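Local atomic coordinates of Hydrogenase/urease nickel incorporation protein HypB (Helicobacter pylori, PDB entry 4LPS), a protein that binds and slowly hydrolyses GTP and is required for inserting nickel during maturation of [NiFe] hydrogenase and for maturing urease. Residues Tyr47-Lys59 with Leu148-Glu161. Sequence-based numbering, arbitrary orientation.
Sequences YVLNFMSSPGSGK and LGAAMNIVLLSVPE. With GDP (guanosine-5'-diphosphate), chain D; PO4 (phosphate ion), chain E.
N50 reaches N153 because its CG stands anti to the backbone N (chi1 172°), while CG of N153 lies anti to its own carbonyl carbon (chi1 -55°), and the two amides meet 88° apart. N50 ND2 donates to N153 OD1 at 3.0 Å, along a lone pair and within both amide planes. N136 ND2 hydrogen-bonds to N50 OD1, so both ends of this buried amide are held. The pair sits on the two adjacent central parallel strands, 47-52 and 152-158, of the P-loop GTPase sheet. Backbone bonds run alternately from N50 and M52 to the neighbouring strand and back to their carbonyls; at the start, V48 O accepts from both A151 N and M152 N.

On the face bearing L49, F51, M152 and I154, the F51 ring lies alongside I154, CE1 3.7 Å from CG2, and its CD1 also meets L156 CD1. At the start of strand 47-52, A151 CB sits over one face of the Y47 ring, a CH-pi contact 3.7 Å from the centroid, with M152 SD at the ring edge.

Beyond M52 the chain turns into the P-loop, where G58 N, K59 N and K59 NZ bind GDP O3B. E161 reaches back to this loop, where S54 OG donates to OE1 at 2.9 Å from above the carboxylate plane; S158 holds OE2 with both N and OG. Water 1 joins S54 N, L156 O and E161 OE1, the last at 2.6 Å.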
loop_
_atom_site.group_PDB
_atom_site.type_symbol
_atom_site.label_atom_id
_atom_site.label_comp_id
_atom_site.label_asym_id
_atom_site.label_seq_id
_atom_site.Cartn_x
_atom_site.Cartn_y
_atom_site.Cartn_z
ATOM N N TYR A 47 9.749 8.597 0.956
ATOM C CA TYR A 47 9.442 7.382 1.697
ATOM C C TYR A 47 8.343 6.645 0.944
ATOM O O TYR A 47 7.227 7.145 0.809
ATOM C CB TYR A 47 9.011 7.692 3.133
ATOM C CG TYR A 47 9.111 6.504 4.065
ATOM C CD1 TYR A 47 10.341 6.085 4.551
ATOM C CD2 TYR A 47 7.978 5.801 4.458
ATOM C CE1 TYR A 47 10.444 5.002 5.402
ATOM C CE2 TYR A 47 8.072 4.712 5.308
ATOM C CZ TYR A 47 9.308 4.319 5.776
ATOM O OH TYR A 47 9.407 3.237 6.623
ATOM N N VAL A 48 8.668 5.464 0.432
ATOM C CA VAL A 48 7.789 4.784 -0.509
ATOM C C VAL A 48 7.003 3.640 0.130
ATOM O O VAL A 48 7.569 2.771 0.797
ATOM C CB VAL A 48 8.588 4.250 -1.710
ATOM C CG1 VAL A 48 7.674 3.566 -2.705
ATOM C CG2 VAL A 48 9.329 5.393 -2.374
ATOM N N LEU A 49 5.688 3.662 -0.077
ATOM C CA LEU A 49 4.793 2.645 0.466
ATOM C C LEU A 49 4.142 1.851 -0.659
ATOM O O LEU A 49 3.749 2.415 -1.686
ATOM C CB LEU A 49 3.717 3.280 1.354
ATOM C CG LEU A 49 4.191 4.256 2.432
ATOM C CD1 LEU A 49 3.011 4.906 3.131
ATOM C CD2 LEU A 49 5.070 3.538 3.443
ATOM N N ASN A 50 4.065 0.537 -0.472
ATOM C CA ASN A 50 3.423 -0.352 -1.432
ATOM C C ASN A 50 2.219 -1.044 -0.799
ATOM O O ASN A 50 2.374 -1.919 0.056
ATOM C CB ASN A 50 4.433 -1.381 -1.953
ATOM C CG ASN A 50 3.794 -2.448 -2.815
ATOM O OD1 ASN A 50 2.856 -2.179 -3.565
ATOM N ND2 ASN A 50 4.307 -3.670 -2.716
ATOM N N PHE A 51 1.020 -0.638 -1.209
ATOM C CA PHE A 51 -0.207 -1.194 -0.644
ATOM C C PHE A 51 -0.761 -2.332 -1.492
ATOM O O PHE A 51 -1.018 -2.166 -2.685
ATOM C CB PHE A 51 -1.261 -0.100 -0.476
ATOM C CG PHE A 51 -0.999 0.814 0.684
ATOM C CD1 PHE A 51 -1.380 0.453 1.970
ATOM C CD2 PHE A 51 -0.369 2.035 0.493
ATOM C CE1 PHE A 51 -1.135 1.296 3.047
ATOM C CE2 PHE A 51 -0.123 2.883 1.562
ATOM C CZ PHE A 51 -0.507 2.515 2.839
ATOM N N MET A 52 -0.947 -3.487 -0.861
ATOM C CA MET A 52 -1.454 -4.667 -1.542
ATOM C C MET A 52 -2.692 -5.206 -0.843
ATOM O O MET A 52 -2.802 -5.129 0.381
ATOM C CB MET A 52 -0.360 -5.731 -1.605
ATOM C CG MET A 52 0.780 -5.367 -2.544
ATOM S SD MET A 52 2.183 -6.481 -2.377
ATOM C CE MET A 52 2.651 -6.157 -0.676
ATOM N N SER A 53 -3.634 -5.718 -1.629
ATOM C CA SER A 53 -4.854 -6.308 -1.089
ATOM C C SER A 53 -5.624 -7.009 -2.196
ATOM O O SER A 53 -5.236 -6.949 -3.361
ATOM C CB SER A 53 -5.740 -5.242 -0.442
ATOM O OG SER A 53 -6.470 -4.535 -1.429
ATOM N N SER A 54 -6.725 -7.653 -1.828
ATOM C CA SER A 54 -7.690 -8.132 -2.806
ATOM C C SER A 54 -8.340 -6.935 -3.485
ATOM O O SER A 54 -8.290 -5.823 -2.957
ATOM C CB SER A 54 -8.762 -9.002 -2.144
ATOM O OG SER A 54 -8.193 -10.065 -1.407
ATOM N N PRO A 55 -8.925 -7.144 -4.674
ATOM C CA PRO A 55 -9.758 -6.071 -5.224
ATOM C C PRO A 55 -10.855 -5.655 -4.240
ATOM O O PRO A 55 -11.528 -6.524 -3.677
ATOM C CB PRO A 55 -10.361 -6.699 -6.486
ATOM C CG PRO A 55 -9.404 -7.795 -6.856
ATOM C CD PRO A 55 -8.883 -8.325 -5.555
ATOM N N GLY A 56 -11.018 -4.353 -4.027
ATOM C CA GLY A 56 -12.104 -3.847 -3.204
ATOM C C GLY A 56 -11.917 -3.849 -1.696
ATOM O O GLY A 56 -12.875 -3.619 -0.960
ATOM N N SER A 57 -10.700 -4.098 -1.222
ATOM C CA SER A 57 -10.439 -4.080 0.217
ATOM C C SER A 57 -10.489 -2.672 0.824
ATOM O O SER A 57 -10.564 -2.530 2.045
ATOM C CB SER A 57 -9.086 -4.727 0.520
ATOM O OG SER A 57 -9.108 -6.109 0.206
ATOM N N GLY A 58 -10.454 -1.639 -0.015
ATOM C CA GLY A 58 -10.536 -0.272 0.473
ATOM C C GLY A 58 -9.297 0.596 0.312
ATOM O O GLY A 58 -9.157 1.598 1.014
ATOM N N LYS A 59 -8.399 0.221 -0.596
ATOM C CA LYS A 59 -7.158 0.969 -0.821
ATOM C C LYS A 59 -7.369 2.417 -1.275
ATOM O O LYS A 59 -6.828 3.346 -0.670
ATOM C CB LYS A 59 -6.279 0.245 -1.847
ATOM C CG LYS A 59 -5.830 -1.141 -1.420
ATOM C CD LYS A 59 -4.834 -1.731 -2.412
ATOM C CE LYS A 59 -5.477 -2.019 -3.762
ATOM N NZ LYS A 59 -6.746 -2.794 -3.637
ATOM N N LEU A 148 9.285 -3.754 -5.224
ATOM C CA LEU A 148 9.152 -2.494 -5.950
ATOM C C LEU A 148 10.077 -1.432 -5.362
ATOM O O LEU A 148 9.997 -0.255 -5.719
ATOM C CB LEU A 148 7.698 -2.011 -5.929
ATOM C CG LEU A 148 6.666 -2.973 -6.530
ATOM C CD1 LEU A 148 5.251 -2.441 -6.360
ATOM C CD2 LEU A 148 6.974 -3.237 -7.996
ATOM N N GLY A 149 10.963 -1.859 -4.467
ATOM C CA GLY A 149 11.885 -0.948 -3.815
ATOM C C GLY A 149 11.268 -0.151 -2.681
ATOM O O GLY A 149 11.859 0.819 -2.212
ATOM N N ALA A 150 10.085 -0.558 -2.234
ATOM C CA ALA A 150 9.362 0.184 -1.204
ATOM C C ALA A 150 10.045 0.102 0.156
ATOM O O ALA A 150 10.715 -0.886 0.475
ATOM C CB ALA A 150 7.932 -0.321 -1.095
ATOM N N ALA A 151 9.874 1.154 0.953
ATOM C CA ALA A 151 10.308 1.152 2.346
ATOM C C ALA A 151 9.387 0.266 3.179
ATOM O O ALA A 151 9.831 -0.440 4.086
ATOM C CB ALA A 151 10.340 2.567 2.898
ATOM N N MET A 152 8.098 0.316 2.863
ATOM C CA MET A 152 7.120 -0.534 3.529
ATOM C C MET A 152 6.165 -1.156 2.528
ATOM O O MET A 152 5.711 -0.504 1.583
ATOM C CB MET A 152 6.316 0.244 4.578
ATOM C CG MET A 152 7.134 0.927 5.661
ATOM S SD MET A 152 6.080 1.600 6.967
ATOM C CE MET A 152 5.661 0.098 7.854
ATOM N N ASN A 153 5.873 -2.430 2.751
ATOM C CA ASN A 153 4.829 -3.122 2.020
ATOM C C ASN A 153 3.697 -3.429 2.987
ATOM O O ASN A 153 3.873 -4.167 3.956
ATOM C CB ASN A 153 5.374 -4.395 1.375
ATOM C CG ASN A 153 6.578 -4.128 0.497
ATOM O OD1 ASN A 153 6.443 -3.717 -0.657
ATOM N ND2 ASN A 153 7.768 -4.349 1.043
ATOM N N ILE A 154 2.539 -2.835 2.733
ATOM C CA ILE A 154 1.424 -2.925 3.661
ATOM C C ILE A 154 0.224 -3.613 3.017
ATOM O O ILE A 154 -0.169 -3.286 1.895
ATOM C CB ILE A 154 1.036 -1.529 4.175
ATOM C CG1 ILE A 154 2.233 -0.905 4.902
ATOM C CG2 ILE A 154 -0.172 -1.613 5.098
ATOM C CD1 ILE A 154 2.104 0.584 5.171
ATOM N N VAL A 155 -0.336 -4.583 3.735
ATOM C CA VAL A 155 -1.425 -5.401 3.218
ATOM C C VAL A 155 -2.753 -5.115 3.922
ATOM O O VAL A 155 -2.827 -5.110 5.151
ATOM C CB VAL A 155 -1.101 -6.903 3.353
ATOM C CG1 VAL A 155 -2.239 -7.744 2.804
ATOM C CG2 VAL A 155 0.197 -7.231 2.623
ATOM N N LEU A 156 -3.797 -4.864 3.135
ATOM C CA LEU A 156 -5.141 -4.720 3.680
ATOM C C LEU A 156 -5.895 -6.038 3.614
ATOM O O LEU A 156 -5.868 -6.734 2.598
ATOM C CB LEU A 156 -5.939 -3.639 2.939
ATOM C CG LEU A 156 -5.645 -2.160 3.198
ATOM C CD1 LEU A 156 -4.322 -1.713 2.589
ATOM C CD2 LEU A 156 -6.789 -1.309 2.666
ATOM N N LEU A 157 -6.536 -6.391 4.721
ATOM C CA LEU A 157 -7.504 -7.479 4.735
ATOM C C LEU A 157 -8.833 -6.900 5.195
ATOM O O LEU A 157 -8.958 -6.458 6.338
ATOM C CB LEU A 157 -7.057 -8.616 5.659
ATOM C CG LEU A 157 -8.092 -9.715 5.916
ATOM C CD1 LEU A 157 -8.526 -10.361 4.610
ATOM C CD2 LEU A 157 -7.562 -10.766 6.885
ATOM N N SER A 158 -9.823 -6.892 4.308
ATOM C CA SER A 158 -11.103 -6.291 4.648
ATOM C C SER A 158 -11.972 -7.308 5.363
ATOM O O SER A 158 -11.893 -8.509 5.090
ATOM C CB SER A 158 -11.811 -5.748 3.404
ATOM O OG SER A 158 -12.548 -6.753 2.738
ATOM N N VAL A 159 -12.764 -6.820 6.315
ATOM C CA VAL A 159 -13.635 -7.671 7.119
ATOM C C VAL A 159 -14.533 -8.584 6.269
ATOM O O VAL A 159 -14.636 -9.776 6.564
ATOM C CB VAL A 159 -14.507 -6.821 8.084
ATOM C CG1 VAL A 159 -15.700 -7.612 8.591
ATOM C CG2 VAL A 159 -13.672 -6.332 9.254
ATOM N N PRO A 160 -15.180 -8.046 5.214
ATOM C CA PRO A 160 -16.039 -8.936 4.421
ATOM C C PRO A 160 -15.320 -10.098 3.727
ATOM O O PRO A 160 -15.999 -11.050 3.341
ATOM C CB PRO A 160 -16.651 -7.994 3.377
ATOM C CG PRO A 160 -16.590 -6.644 4.001
ATOM C CD PRO A 160 -15.309 -6.643 4.768
ATOM N N GLU A 161 -14.000 -10.025 3.560
ATOM C CA GLU A 161 -13.261 -11.106 2.899
ATOM C C GLU A 161 -13.198 -12.376 3.746
ATOM O O GLU A 161 -13.071 -13.477 3.211
ATOM C CB GLU A 161 -11.834 -10.664 2.555
ATOM C CG GLU A 161 -11.743 -9.536 1.539
ATOM C CD GLU A 161 -10.338 -8.984 1.401
ATOM O OE1 GLU A 161 -9.387 -9.785 1.263
ATOM O OE2 GLU A 161 -10.182 -7.744 1.434
HETATM P PB GDP D . -10.056 -0.751 -3.527
HETATM O O1B GDP D . -10.642 -1.396 -4.757
HETATM O O2B GDP D . -9.275 0.484 -3.898
HETATM O O3B GDP D . -9.117 -1.704 -2.830
HETATM O O3A GDP D . -11.237 -0.378 -2.506
HETATM P PA GDP D . -12.280 0.825 -2.759
HETATM O O1A GDP D . -11.733 2.110 -2.193
HETATM O O2A GDP D . -12.630 0.975 -4.217
HETATM O "O5'" GDP D . -13.536 0.362 -1.884
HETATM C "C5'" GDP D . -14.460 -0.598 -2.391
HETATM C "C4'" GDP D . -15.782 -0.429 -1.658
HETATM O "O4'" GDP D . -15.569 -0.539 -0.250
HETATM C "C3'" GDP D . -16.361 0.952 -1.900
HETATM O "O3'" GDP D . -17.775 0.812 -2.059
HETATM C "C2'" GDP D . -16.091 1.724 -0.629
HETATM O "O2'" GDP D . -17.137 2.661 -0.378
HETATM C "C1'" GDP D . -16.093 0.619 0.409
HETATM N N9 GDP D . -15.251 0.926 1.587
HETATM C C8 GDP D . -13.976 1.360 1.610
HETATM N N7 GDP D . -13.545 1.499 2.889
HETATM C C5 GDP D . -14.555 1.135 3.706
HETATM C C6 GDP D . -14.785 1.036 5.167
HETATM O O6 GDP D . -13.889 1.342 5.980
HETATM N N1 GDP D . -15.980 0.608 5.593
HETATM C C2 GDP D . -16.965 0.273 4.738
HETATM N N2 GDP D . -18.152 -0.152 5.231
HETATM N N3 GDP D . -16.825 0.337 3.392
HETATM C C4 GDP D . -15.668 0.753 2.836
HETATM P P PO4 E . -8.311 -2.507 -6.943
HETATM O O1 PO4 E . -6.985 -2.515 -7.661
HETATM O O2 PO4 E . -8.710 -1.079 -6.677
HETATM O O3 PO4 E . -9.353 -3.171 -7.805
HETATM O O4 PO4 E . -8.178 -3.252 -5.642
HETATM O O HOH W 1 -7.216 -8.480 0.922
HETATM O O HOH W 2 -12.275 -7.217 -1.187
#